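Long-range contacts in RagB/SusD family nutrient uptake outer membrane protein (Bacteroides thetaiotaomicron, PDB 7KV2), which binds glycans at the bacterial cell surface, probably capturing beta-glucans for uptake across the outer membrane: residues C114-V119 and F153-V158; E144-A149 and Y212-L217; T192-V197 and M222-I227; N201-R206 and A218-L223. All blocks are in the same frame, centred on the assembly; numbering follows the deposited sequence. Where two conformers were deposited one is given.

All four contacts belong to one bundle of helices. Interaction 1 is fully buried and joins helix 110-130 to helix 137-162 through aromatic rings packed against glycine, alanine and valine. Interaction 2 uses an earlier part of helix 137-162, where the loop leading into helix 217-231 meets it by one polar bond and a valine. Interactions 3 and 4 both lie on helix 217-231: the first sets it antiparallel to helix 183-200 through a buried leucine with a water bridging the polar ends beside it, while the second, only partly buried, packs the connecting loop on the helix's first turns. Asn156 and Glu226 tie interaction 1 to interaction 3, and a backbone bond from Leu217 to Pro204 ties interaction 2 to interaction 4.

Interaction 1 of 4, residues C114-V119 and F153-V158; sequences CAYSGV and FYYNWV
The ring of Tyr154 rests on the bare backbone of Gly118, with Gly118 CA over one face, shifted toward the CD2 and CE2 rim. This CH-pi contact puts Gly118 CA 3.5 Å from the Tyr154 ring centroid. A CB on Gly118 would lie only 2.4 Å from Tyr154 CD2, so a side chain here would collide with the ring. One residue on, Val119 CG2 sits over the centre of the Tyr155 ring, 3.8 Å from its centroid. With Val119 CG1 anti to the backbone N (chi1 171°), that second methyl reaches the phenol end, 3.3 Å from Tyr155 OH. Ala115 is the small knob between Tyr154 and Val158, its CB 3.7 Å from Val158 CG1, while its CA meets Trp157 CE3. The Tyr116 and Tyr155 side chains cross at about a right angle, touching CE1 to CE1. Ala115 and Gly118, with little or no side chain, let the axes of the two antiparallel segments (154°) come within 8.4 Å. An alanine in place of Tyr154 would probably leave Gly118 without its aromatic cover and the carbonyl O of Ala53 without its hydroxyl partner. The hydroxyls of Tyr116 and Tyr155 bond to Pro166 O and Phe168 O. This is antiparallel packing of consecutive helices, in keeping with the TPR-related part of SusD proteins; Tyr155 also leans on helix 183-200, and Phe153 and Asn156 on helix 217-231.

Interaction 2 of 4, residues E144-A149 and Y212-L217; sequences EAQVIA and YGRVTL
Gln146 and Arg214 make the polar half of this contact, through a hydrogen bond from Arg214 NH1 to Gln146 OE1 at 2.9 Å. The donor lies in the plane of the Gln146 carbonyl, on a lone pair, but the bond is bent (143° at the hydrogen) and the oxygen stands 21° out of the guanidinium plane. A turn at chi2 of Arg214 (-79°) places its CD 3.4 Å from the same OE1. Arg214 was modelled in two conformers, so this bond may be made only part of the time. The hydroxyl of Tyr54 also bonds to Gln146 OE1, and to Val215 N as well, linking helix and loop by a second route. A leucine in place of Gln146 would probably leave the Tyr54 hydroxyl and the Arg214 guanidinium without this shared acceptor.

The apolar half is Val215, directed at the helix. Its CG1 packs 3.7 Å from Ala149 CB, and its CG2 lies 3.7 Å from Gln146 O, so the valine spans nearly one helical turn. Right after it, Thr216 takes the N-cap position, with OG1 bonded to Met219 N: a classic N-cap that starts helix 217-231 immediately beyond a loop fastened to helix 137-162.

Interaction 3 of 4, residues T192-V197 and M222-I227; sequences TSLEEV and MLYAEI. With EDO (1,2-ethanediol), chain E.
Leu194 pushes its CD1 methyl into the surface of helix 217-231, 3.6 Å from Tyr224 CA. The same methyl touches Leu223 CG at 4.0 Å and Ile227 CD1 at 3.9 Å, so one leucine tip is held among three residues spanning about a turn. The Leu194 and Leu223 side chains cross at about a right angle. At the side of this apolar patch, Leu194 CB and Glu195 CG lie at the edge of the Tyr224 ring, near its plane. The polar ends are joined by a water, which donates to Glu195 OE2 and lies 2.9 Å from Tyr224 OH. The segments run antiparallel (157°) with axes 10.4 Å apart, the helix-against-helix packing of the TPR-related, alpha-helical part of SusD proteins. Beyond the first shell, Arg236 forms a salt bridge with Glu195, and Tyr243 meets the Tyr224 ring edge-to-face. On another side of helix 217-231, Glu226 is held by a salt bridge to Lys160 and by hydrogen bonds with Asn156 and Tyr403, partners likely to favour its charged form. A 1,2-ethanediol, probably from the crystallisation liquor, donates from O2 to Glu226 OE1 at 3.1 Å.

Interaction 4 of 4, residues N201-R206 and A218-L223; sequences NVLPMR and AMVYML
Met205 reaches Ala218 by a side chain that starts out extended and then folds: CG is anti to the backbone N (chi1 -176°), and a turn at chi2 (57°) sets SD 3.9 Å from Ala218 CB. The last torsion, chi3 at 91°, carries CE toward the next turn of the helix, where it lies 4.3 Å from Tyr221 CE2, approaching the ring obliquely. The thioether thus spans from the small alanine to the tyrosine. The Met205 backbone takes part too, its carbonyl O lying 3.4 Å from Ala218 CB. That oxygen is not left without a polar mate, since it accepts a hydrogen bond from the hydroxyl of Tyr253.

Leu203 makes the second point of contact. Its CD1 touches Val220 CG2 at 3.8 Å, the two side chains crossing at about a right angle, and both also press on Val197 of helix 183-200 and on Val215. Between these two points the loop is pinned by its backbone, Pro204 O accepting from Leu217 N at the start of the helix.

The contact is plain packing of the connection between helices 183-200 and 217-231 onto the first turns of the latter. Tyr253 is also one of the residues of a sodium site, and the ion lies about 9 Å from the side chain of Met205. Beyond Tyr221, helix 237-249 closes in: Tyr243 stacks on the tyrosine ring, Glu246 bonds to its hydroxyl, and Ile247 touches both Ala218 and Tyr221. On another side of helix 217-231, Met219 meets Phe153 of helix 137-162.

Interaction 1 of 4, residues C114-V119 and F153-V158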
loop_
_atom_site.group_PDB
_atom_site.type_symbol
_atom_site.label_atom_id
_atom_site.label_comp_id
_atom_site.label_asym_id
_atom_site.label_seq_id
_atom_site.Cartn_x
_atom_site.Cartn_y
_atom_site.Cartn_z
ATOM N N CYS A 114 -8.138 12.270 -0.318
ATOM C CA CYS A 114 -8.049 11.428 0.901
ATOM C C CYS A 114 -6.858 11.840 1.754
ATOM O O CYS A 114 -7.008 11.909 3.001
ATOM C CB CYS A 114 -7.982 9.941 0.556
ATOM S SG CYS A 114 -9.430 9.315 -0.302
ATOM N N ALA A 115 -5.691 12.092 1.157
ATOM C CA ALA A 115 -4.462 12.433 1.887
ATOM C C ALA A 115 -4.695 13.729 2.656
ATOM O O ALA A 115 -4.378 13.796 3.885
ATOM C CB ALA A 115 -3.325 12.583 0.928
ATOM N N TYR A 116 -5.275 14.728 1.988
ATOM C CA TYR A 116 -5.439 16.065 2.626
ATOM C C TYR A 116 -6.592 16.018 3.626
ATOM O O TYR A 116 -6.497 16.789 4.607
ATOM C CB TYR A 116 -5.531 17.178 1.577
ATOM C CG TYR A 116 -4.161 17.529 1.071
ATOM C CD1 TYR A 116 -3.234 18.171 1.873
ATOM C CD2 TYR A 116 -3.753 17.163 -0.199
ATOM C CE1 TYR A 116 -1.952 18.453 1.429
ATOM C CE2 TYR A 116 -2.483 17.459 -0.667
ATOM C CZ TYR A 116 -1.590 18.147 0.132
ATOM O OH TYR A 116 -0.319 18.382 -0.307
ATOM N N SER A 117 -7.603 15.154 3.454
ATOM C CA SER A 117 -8.661 14.940 4.487
ATOM C C SER A 117 -8.006 14.382 5.742
ATOM O O SER A 117 -8.282 14.902 6.855
ATOM C CB SER A 117 -9.788 14.055 4.031
ATOM O OG SER A 117 -10.343 14.584 2.837
ATOM N N GLY A 118 -7.133 13.388 5.581
ATOM C CA GLY A 118 -6.340 12.847 6.694
ATOM C C GLY A 118 -5.557 13.952 7.412
ATOM O O GLY A 118 -5.713 14.093 8.646
ATOM N N VAL A 119 -4.772 14.720 6.667
ATOM C CA VAL A 119 -3.929 15.823 7.193
ATOM C C VAL A 119 -4.823 16.782 7.992
ATOM O O VAL A 119 -4.420 17.158 9.117
ATOM C CB VAL A 119 -3.175 16.552 6.073
ATOM C CG1 VAL A 119 -2.504 17.790 6.624
ATOM C CG2 VAL A 119 -2.139 15.695 5.376
ATOM N N PHE A 153 2.064 9.855 7.536
ATOM C CA PHE A 153 1.549 8.716 6.701
ATOM C C PHE A 153 0.733 9.299 5.525
ATOM O O PHE A 153 0.962 8.963 4.349
ATOM C CB PHE A 153 0.777 7.710 7.567
ATOM C CG PHE A 153 0.462 6.411 6.847
ATOM C CD1 PHE A 153 -0.586 6.315 5.953
ATOM C CD2 PHE A 153 1.348 5.336 6.928
ATOM C CE1 PHE A 153 -0.827 5.142 5.249
ATOM C CE2 PHE A 153 1.126 4.180 6.201
ATOM C CZ PHE A 153 0.026 4.082 5.375
ATOM N N TYR A 154 -0.117 10.286 5.779
ATOM C CA TYR A 154 -0.941 10.894 4.714
ATOM C C TYR A 154 -0.063 11.759 3.786
ATOM O O TYR A 154 -0.298 11.745 2.547
ATOM C CB TYR A 154 -2.094 11.668 5.345
ATOM C CG TYR A 154 -3.109 10.867 6.107
ATOM C CD1 TYR A 154 -3.845 9.868 5.472
ATOM C CD2 TYR A 154 -3.434 11.175 7.415
ATOM C CE1 TYR A 154 -4.851 9.192 6.134
ATOM C CE2 TYR A 154 -4.411 10.473 8.099
ATOM C CZ TYR A 154 -5.123 9.469 7.461
ATOM O OH TYR A 154 -6.132 8.785 8.089
ATOM N N TYR A 155 0.898 12.525 4.341
ATOM C CA TYR A 155 1.831 13.346 3.522
ATOM C C TYR A 155 2.703 12.439 2.644
ATOM O O TYR A 155 3.001 12.810 1.532
ATOM C CB TYR A 155 2.723 14.250 4.378
ATOM C CG TYR A 155 2.061 15.569 4.671
ATOM C CD1 TYR A 155 1.693 16.391 3.628
ATOM C CD2 TYR A 155 1.815 16.008 5.959
ATOM C CE1 TYR A 155 1.062 17.606 3.837
ATOM C CE2 TYR A 155 1.195 17.233 6.183
ATOM C CZ TYR A 155 0.803 18.027 5.125
ATOM O OH TYR A 155 0.184 19.240 5.309
ATOM N N ASN A 156 3.020 11.234 3.112
ATOM C CA ASN A 156 3.819 10.262 2.357
ATOM C C ASN A 156 3.050 9.875 1.089
ATOM O O ASN A 156 3.689 9.706 0.039
ATOM C CB ASN A 156 4.170 9.064 3.251
ATOM C CG ASN A 156 5.062 8.101 2.528
ATOM O OD1 ASN A 156 6.117 8.503 2.016
ATOM N ND2 ASN A 156 4.633 6.833 2.479
ATOM N N TRP A 157 1.722 9.772 1.140
ATOM C CA TRP A 157 0.943 9.403 -0.065
ATOM C C TRP A 157 1.192 10.511 -1.121
ATOM O O TRP A 157 1.477 10.214 -2.277
ATOM C CB TRP A 157 -0.539 9.315 0.272
ATOM C CG TRP A 157 -1.008 8.076 0.992
ATOM C CD1 TRP A 157 -0.323 6.926 1.233
ATOM C CD2 TRP A 157 -2.336 7.867 1.497
ATOM N NE1 TRP A 157 -1.135 6.018 1.865
ATOM C CE2 TRP A 157 -2.376 6.557 2.025
ATOM C CE3 TRP A 157 -3.496 8.645 1.539
ATOM C CZ2 TRP A 157 -3.512 6.032 2.630
ATOM C CZ3 TRP A 157 -4.648 8.098 2.086
ATOM C CH2 TRP A 157 -4.651 6.795 2.609
ATOM N N VAL A 158 1.048 11.780 -0.743
ATOM C CA VAL A 158 1.203 12.877 -1.748
ATOM C C VAL A 158 2.671 13.155 -2.045
ATOM O O VAL A 158 2.947 13.505 -3.198
ATOM C CB VAL A 158 0.398 14.139 -1.389
ATOM C CG1 VAL A 158 -1.073 13.968 -1.721
ATOM C CG2 VAL A 158 0.575 14.558 0.055
#

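Interaction 2 of 4, residues E144-A149 and Y212-L217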
loop_
_atom_site.group_PDB
_atom_site.type_symbol
_atom_site.label_atom_id
_atom_site.label_comp_id
_atom_site.label_asym_id
_atom_site.label_seq_id
_atom_site.Cartn_x
_atom_site.Cartn_y
_atom_site.Cartn_z
ATOM N N GLU A 144 -1.185 12.968 20.498
ATOM C CA GLU A 144 -0.213 13.681 19.647
ATOM C C GLU A 144 0.605 12.661 18.849
ATOM O O GLU A 144 0.812 12.874 17.647
ATOM C CB GLU A 144 0.782 14.475 20.499
ATOM C CG GLU A 144 0.226 15.792 21.034
ATOM C CD GLU A 144 1.196 16.616 21.891
ATOM O OE1 GLU A 144 2.251 16.069 22.323
ATOM O OE2 GLU A 144 0.899 17.804 22.121
ATOM N N ALA A 145 1.125 11.635 19.503
ATOM C CA ALA A 145 1.929 10.585 18.822
ATOM C C ALA A 145 1.097 9.977 17.682
ATOM O O ALA A 145 1.640 9.837 16.587
ATOM C CB ALA A 145 2.398 9.548 19.800
ATOM N N GLN A 146 -0.174 9.664 17.899
ATOM C CA GLN A 146 -1.004 9.003 16.848
ATOM C C GLN A 146 -1.233 9.953 15.675
ATOM O O GLN A 146 -1.000 9.559 14.488
ATOM C CB GLN A 146 -2.341 8.527 17.406
ATOM C CG GLN A 146 -2.211 7.491 18.527
ATOM C CD GLN A 146 -3.571 7.185 19.104
ATOM O OE1 GLN A 146 -4.408 6.557 18.453
ATOM N NE2 GLN A 146 -3.831 7.670 20.321
ATOM N N VAL A 147 -1.694 11.178 15.945
ATOM C CA VAL A 147 -2.082 12.077 14.828
ATOM C C VAL A 147 -0.848 12.656 14.144
ATOM O O VAL A 147 -0.967 12.864 12.965
ATOM C CB VAL A 147 -3.115 13.150 15.235
ATOM C CG1 VAL A 147 -4.351 12.498 15.837
ATOM C CG2 VAL A 147 -2.526 14.210 16.164
ATOM N N ILE A 148 0.302 12.875 14.792
ATOM C CA ILE A 148 1.490 13.356 14.037
ATOM C C ILE A 148 1.998 12.217 13.126
ATOM O O ILE A 148 2.396 12.461 11.981
ATOM C CB ILE A 148 2.586 13.884 14.976
ATOM C CG1 ILE A 148 2.112 15.084 15.808
ATOM C CG2 ILE A 148 3.819 14.216 14.156
ATOM C CD1 ILE A 148 3.105 15.471 16.909
ATOM N N ALA A 149 1.962 10.979 13.601
ATOM C CA ALA A 149 2.414 9.821 12.809
ATOM C C ALA A 149 1.454 9.618 11.640
ATOM O O ALA A 149 1.946 9.434 10.517
ATOM C CB ALA A 149 2.497 8.582 13.677
ATOM N N TYR A 212 -5.889 -3.207 17.419
ATOM C CA TYR A 212 -5.094 -3.365 16.173
ATOM C C TYR A 212 -5.615 -2.326 15.171
ATOM O O TYR A 212 -6.843 -2.175 15.039
ATOM C CB TYR A 212 -5.141 -4.803 15.624
ATOM C CG TYR A 212 -4.168 -5.766 16.265
ATOM C CD1 TYR A 212 -2.836 -5.436 16.446
ATOM C CD2 TYR A 212 -4.584 -7.027 16.680
ATOM C CE1 TYR A 212 -1.920 -6.323 16.998
ATOM C CE2 TYR A 212 -3.685 -7.921 17.231
ATOM C CZ TYR A 212 -2.348 -7.590 17.367
ATOM O OH TYR A 212 -1.456 -8.496 17.893
ATOM N N GLY A 213 -4.692 -1.643 14.503
ATOM C CA GLY A 213 -4.982 -0.529 13.580
ATOM C C GLY A 213 -4.454 0.784 14.133
ATOM O O GLY A 213 -4.296 1.723 13.354
ATOM N N ARG A 214 -4.238 0.884 15.457
ATOM C CA ARG A 214 -3.710 2.126 16.080
ATOM C C ARG A 214 -2.227 2.234 15.709
ATOM O O ARG A 214 -1.581 1.194 15.510
ATOM C CB ARG A 214 -3.892 2.162 17.602
ATOM C CG ARG A 214 -5.342 2.190 18.086
ATOM C CD ARG A 214 -6.021 3.553 18.002
ATOM N NE ARG A 214 -7.241 3.629 18.806
ATOM C CZ ARG A 214 -7.742 4.756 19.293
ATOM N NH1 ARG A 214 -7.160 5.911 19.039
ATOM N NH2 ARG A 214 -8.810 4.726 20.056
ATOM N N VAL A 215 -1.712 3.455 15.615
ATOM C CA VAL A 215 -0.266 3.699 15.454
ATOM C C VAL A 215 0.487 2.988 16.584
ATOM O O VAL A 215 0.034 3.044 17.754
ATOM C CB VAL A 215 0.004 5.212 15.439
ATOM C CG1 VAL A 215 1.483 5.520 15.436
ATOM C CG2 VAL A 215 -0.683 5.853 14.241
ATOM N N THR A 216 1.601 2.370 16.222
ATOM C CA THR A 216 2.565 1.713 17.116
ATOM C C THR A 216 3.966 2.230 16.787
ATOM O O THR A 216 4.170 2.783 15.677
ATOM C CB THR A 216 2.522 0.196 16.957
ATOM O OG1 THR A 216 3.043 -0.061 15.642
ATOM C CG2 THR A 216 1.122 -0.332 17.159
ATOM N N LEU A 217 4.905 2.019 17.722
ATOM C CA LEU A 217 6.323 2.344 17.497
ATOM C C LEU A 217 6.804 1.584 16.255
ATOM O O LEU A 217 7.507 2.175 15.464
ATOM C CB LEU A 217 7.158 2.008 18.733
ATOM C CG LEU A 217 8.618 2.473 18.654
ATOM C CD1 LEU A 217 8.723 3.974 18.495
ATOM C CD2 LEU A 217 9.386 2.009 19.881
#

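Interaction 3 of 4, residues T192-V197 and M222-I227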
loop_
_atom_site.group_PDB
_atom_site.type_symbol
_atom_site.label_atom_id
_atom_site.label_comp_id
_atom_site.label_asym_id
_atom_site.label_seq_id
_atom_site.Cartn_x
_atom_site.Cartn_y
_atom_site.Cartn_z
ATOM N N THR A 192 11.402 14.932 10.539
ATOM C CA THR A 192 11.492 15.637 11.845
ATOM C C THR A 192 10.256 15.299 12.697
ATOM O O THR A 192 10.434 15.042 13.883
ATOM C CB THR A 192 11.671 17.152 11.655
ATOM O OG1 THR A 192 12.909 17.312 10.972
ATOM C CG2 THR A 192 11.730 17.907 12.962
ATOM N N SER A 193 9.048 15.283 12.120
ATOM C CA SER A 193 7.803 14.878 12.823
ATOM C C SER A 193 7.924 13.456 13.381
ATOM O O SER A 193 7.531 13.236 14.533
ATOM C CB SER A 193 6.602 14.986 11.925
ATOM O OG SER A 193 6.272 16.344 11.676
ATOM N N LEU A 194 8.452 12.519 12.596
ATOM C CA LEU A 194 8.642 11.125 13.067
ATOM C C LEU A 194 9.633 11.117 14.246
ATOM O O LEU A 194 9.391 10.340 15.188
ATOM C CB LEU A 194 9.119 10.226 11.926
ATOM C CG LEU A 194 8.111 10.017 10.794
ATOM C CD1 LEU A 194 8.582 8.906 9.868
ATOM C CD2 LEU A 194 6.719 9.705 11.319
ATOM N N GLU A 195 10.719 11.893 14.177
ATOM C CA GLU A 195 11.720 11.986 15.280
ATOM C C GLU A 195 10.996 12.427 16.562
ATOM O O GLU A 195 11.219 11.822 17.619
ATOM C CB GLU A 195 12.849 12.934 14.886
ATOM C CG GLU A 195 13.794 12.330 13.861
ATOM C CD GLU A 195 14.834 13.239 13.197
ATOM O OE1 GLU A 195 14.741 14.474 13.332
ATOM O OE2 GLU A 195 15.715 12.684 12.520
ATOM N N GLU A 196 10.119 13.414 16.451
ATOM C CA GLU A 196 9.364 13.962 17.610
ATOM C C GLU A 196 8.438 12.900 18.179
ATOM O O GLU A 196 8.291 12.828 19.403
ATOM C CB GLU A 196 8.492 15.135 17.199
ATOM C CG GLU A 196 9.283 16.378 16.897
ATOM C CD GLU A 196 8.388 17.489 16.382
ATOM O OE1 GLU A 196 7.137 17.401 16.588
ATOM O OE2 GLU A 196 8.932 18.417 15.753
ATOM N N VAL A 197 7.733 12.173 17.317
ATOM C CA VAL A 197 6.806 11.113 17.776
ATOM C C VAL A 197 7.636 10.055 18.502
ATOM O O VAL A 197 7.193 9.560 19.558
ATOM C CB VAL A 197 6.046 10.479 16.590
ATOM C CG1 VAL A 197 5.514 9.124 16.983
ATOM C CG2 VAL A 197 4.974 11.406 16.080
ATOM N N MET A 222 8.871 1.667 10.697
ATOM C CA MET A 222 8.791 1.235 9.280
ATOM C C MET A 222 8.553 2.448 8.364
ATOM O O MET A 222 9.129 2.480 7.275
ATOM C CB MET A 222 7.710 0.175 9.080
ATOM C CG MET A 222 8.069 -1.175 9.725
ATOM S SD MET A 222 9.567 -1.937 9.059
ATOM C CE MET A 222 8.913 -2.598 7.510
ATOM N N LEU A 223 7.667 3.366 8.741
ATOM C CA LEU A 223 7.405 4.602 7.965
ATOM C C LEU A 223 8.695 5.454 7.894
ATOM O O LEU A 223 9.026 5.982 6.816
ATOM C CB LEU A 223 6.232 5.333 8.619
ATOM C CG LEU A 223 5.837 6.641 7.946
ATOM C CD1 LEU A 223 5.536 6.431 6.481
ATOM C CD2 LEU A 223 4.648 7.267 8.656
ATOM N N TYR A 224 9.459 5.484 8.979
ATOM C CA TYR A 224 10.762 6.204 9.060
ATOM C C TYR A 224 11.720 5.582 8.030
ATOM O O TYR A 224 12.240 6.285 7.130
ATOM C CB TYR A 224 11.255 6.191 10.508
ATOM C CG TYR A 224 12.621 6.804 10.705
ATOM C CD1 TYR A 224 13.773 6.101 10.411
ATOM C CD2 TYR A 224 12.750 8.120 11.126
ATOM C CE1 TYR A 224 15.033 6.652 10.615
ATOM C CE2 TYR A 224 14.005 8.689 11.315
ATOM C CZ TYR A 224 15.147 7.958 11.067
ATOM O OH TYR A 224 16.377 8.526 11.228
ATOM N N ALA A 225 11.892 4.252 8.066
ATOM C CA ALA A 225 12.794 3.540 7.129
ATOM C C ALA A 225 12.337 3.787 5.688
ATOM O O ALA A 225 13.212 4.002 4.783
ATOM C CB ALA A 225 12.829 2.060 7.453
ATOM N N GLU A 226 11.022 3.746 5.470
ATOM C CA GLU A 226 10.410 3.950 4.143
ATOM C C GLU A 226 10.840 5.309 3.573
ATOM O O GLU A 226 11.377 5.338 2.432
ATOM C CB GLU A 226 8.895 3.871 4.181
ATOM C CG GLU A 226 8.283 4.116 2.802
ATOM C CD GLU A 226 6.794 3.835 2.653
ATOM O OE1 GLU A 226 6.172 3.187 3.548
ATOM O OE2 GLU A 226 6.257 4.309 1.671
ATOM N N ILE A 227 10.615 6.395 4.304
ATOM C CA ILE A 227 10.848 7.762 3.733
ATOM C C ILE A 227 12.373 8.034 3.677
ATOM O O ILE A 227 12.846 8.615 2.654
ATOM C CB ILE A 227 10.013 8.826 4.480
ATOM C CG1 ILE A 227 10.508 9.092 5.902
ATOM C CG2 ILE A 227 8.531 8.472 4.467
ATOM C CD1 ILE A 227 9.886 10.301 6.516
HETATM C C1 EDO E . 3.249 4.734 0.189
HETATM O O1 EDO E . 2.914 4.583 -1.179
HETATM C C2 EDO E . 3.250 3.477 0.980
HETATM O O2 EDO E . 3.312 3.608 2.411
HETATM O O HOH W 1 16.483 10.431 13.400
#

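Interaction 4 of 4, residues N201-R206 and A218-L223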
loop_
_atom_site.group_PDB
_atom_site.type_symbol
_atom_site.label_atom_id
_atom_site.label_comp_id
_atom_site.label_asym_id
_atom_site.label_seq_id
_atom_site.Cartn_x
_atom_site.Cartn_y
_atom_site.Cartn_z
ATOM N N ASN A 201 7.992 8.815 23.248
ATOM C CA ASN A 201 8.208 7.536 23.972
ATOM C C ASN A 201 6.910 7.060 24.646
ATOM O O ASN A 201 6.950 6.640 25.840
ATOM C CB ASN A 201 9.340 7.680 24.991
ATOM C CG ASN A 201 9.789 6.342 25.510
ATOM O OD1 ASN A 201 9.676 5.335 24.814
ATOM N ND2 ASN A 201 10.289 6.322 26.730
ATOM N N VAL A 202 5.792 7.088 23.926
ATOM C CA VAL A 202 4.442 6.738 24.457
ATOM C C VAL A 202 3.791 5.617 23.625
ATOM O O VAL A 202 2.781 5.088 24.052
ATOM C CB VAL A 202 3.557 7.995 24.496
ATOM C CG1 VAL A 202 3.366 8.633 23.122
ATOM C CG2 VAL A 202 2.228 7.716 25.169
ATOM N N LEU A 203 4.309 5.292 22.445
ATOM C CA LEU A 203 3.646 4.289 21.568
ATOM C C LEU A 203 4.088 2.893 21.976
ATOM O O LEU A 203 5.264 2.631 22.168
ATOM C CB LEU A 203 4.047 4.569 20.124
ATOM C CG LEU A 203 3.433 5.822 19.523
ATOM C CD1 LEU A 203 3.954 6.092 18.124
ATOM C CD2 LEU A 203 1.913 5.768 19.527
ATOM N N PRO A 204 3.179 1.907 22.016
ATOM C CA PRO A 204 3.616 0.534 22.248
ATOM C C PRO A 204 4.328 -0.028 21.006
ATOM O O PRO A 204 4.060 0.460 19.885
ATOM C CB PRO A 204 2.304 -0.157 22.586
ATOM C CG PRO A 204 1.264 0.614 21.764
ATOM C CD PRO A 204 1.739 2.049 21.777
ATOM N N MET A 205 5.155 -1.050 21.211
ATOM C CA MET A 205 5.854 -1.764 20.110
ATOM C C MET A 205 4.819 -2.526 19.266
ATOM O O MET A 205 4.947 -2.510 18.019
ATOM C CB MET A 205 6.927 -2.705 20.660
ATOM C CG MET A 205 7.755 -3.393 19.598
ATOM S SD MET A 205 8.597 -2.300 18.455
ATOM C CE MET A 205 10.171 -2.043 19.261
ATOM N N ARG A 206 3.811 -3.119 19.908
ATOM C CA ARG A 206 2.724 -3.879 19.225
ATOM C C ARG A 206 1.413 -3.604 19.952
ATOM O O ARG A 206 1.413 -3.535 21.187
ATOM C CB ARG A 206 3.019 -5.378 19.221
ATOM C CG ARG A 206 2.137 -6.204 18.303
ATOM C CD ARG A 206 2.428 -7.691 18.242
ATOM N NE ARG A 206 1.332 -8.231 17.445
ATOM C CZ ARG A 206 1.416 -8.648 16.195
ATOM N NH1 ARG A 206 2.590 -8.867 15.611
ATOM N NH2 ARG A 206 0.290 -8.980 15.580
ATOM N N ALA A 218 6.464 0.296 16.096
ATOM C CA ALA A 218 6.985 -0.504 14.962
ATOM C C ALA A 218 6.476 0.098 13.654
ATOM O O ALA A 218 7.267 0.140 12.677
ATOM C CB ALA A 218 6.614 -1.953 15.092
ATOM N N MET A 219 5.231 0.567 13.638
ATOM C CA MET A 219 4.662 1.193 12.417
ATOM C C MET A 219 5.469 2.463 12.116
ATOM O O MET A 219 5.871 2.704 10.976
ATOM C CB MET A 219 3.174 1.485 12.590
ATOM C CG MET A 219 2.581 2.244 11.434
ATOM S SD MET A 219 2.731 4.051 11.741
ATOM C CE MET A 219 1.508 4.658 10.587
ATOM N N VAL A 220 5.780 3.237 13.151
ATOM C CA VAL A 220 6.509 4.520 12.946
ATOM C C VAL A 220 7.923 4.224 12.441
ATOM O O VAL A 220 8.373 4.907 11.535
ATOM C CB VAL A 220 6.510 5.328 14.266
ATOM C CG1 VAL A 220 7.571 6.418 14.296
ATOM C CG2 VAL A 220 5.145 5.917 14.528
ATOM N N TYR A 221 8.566 3.197 12.987
ATOM C CA TYR A 221 9.918 2.735 12.597
ATOM C C TYR A 221 9.904 2.374 11.114
ATOM O O TYR A 221 10.822 2.724 10.342
ATOM C CB TYR A 221 10.330 1.562 13.467
ATOM C CG TYR A 221 10.876 1.934 14.826
ATOM C CD1 TYR A 221 11.110 3.256 15.211
ATOM C CD2 TYR A 221 11.217 0.929 15.712
ATOM C CE1 TYR A 221 11.629 3.553 16.471
ATOM C CE2 TYR A 221 11.779 1.213 16.949
ATOM C CZ TYR A 221 11.968 2.530 17.336
ATOM O OH TYR A 221 12.556 2.762 18.564
ATOM N N MET A 222 8.871 1.667 10.697
ATOM C CA MET A 222 8.791 1.235 9.280
ATOM C C MET A 222 8.553 2.448 8.364
ATOM O O MET A 222 9.129 2.480 7.275
ATOM C CB MET A 222 7.710 0.175 9.080
ATOM C CG MET A 222 8.069 -1.175 9.725
ATOM S SD MET A 222 9.567 -1.937 9.059
ATOM C CE MET A 222 8.913 -2.598 7.510
ATOM N N LEU A 223 7.667 3.366 8.741
ATOM C CA LEU A 223 7.405 4.602 7.965
ATOM C C LEU A 223 8.695 5.454 7.894
ATOM O O LEU A 223 9.026 5.982 6.816
ATOM C CB LEU A 223 6.232 5.333 8.619
ATOM C CG LEU A 223 5.837 6.641 7.946
ATOM C CD1 LEU A 223 5.536 6.431 6.481
ATOM C CD2 LEU A 223 4.648 7.267 8.656
#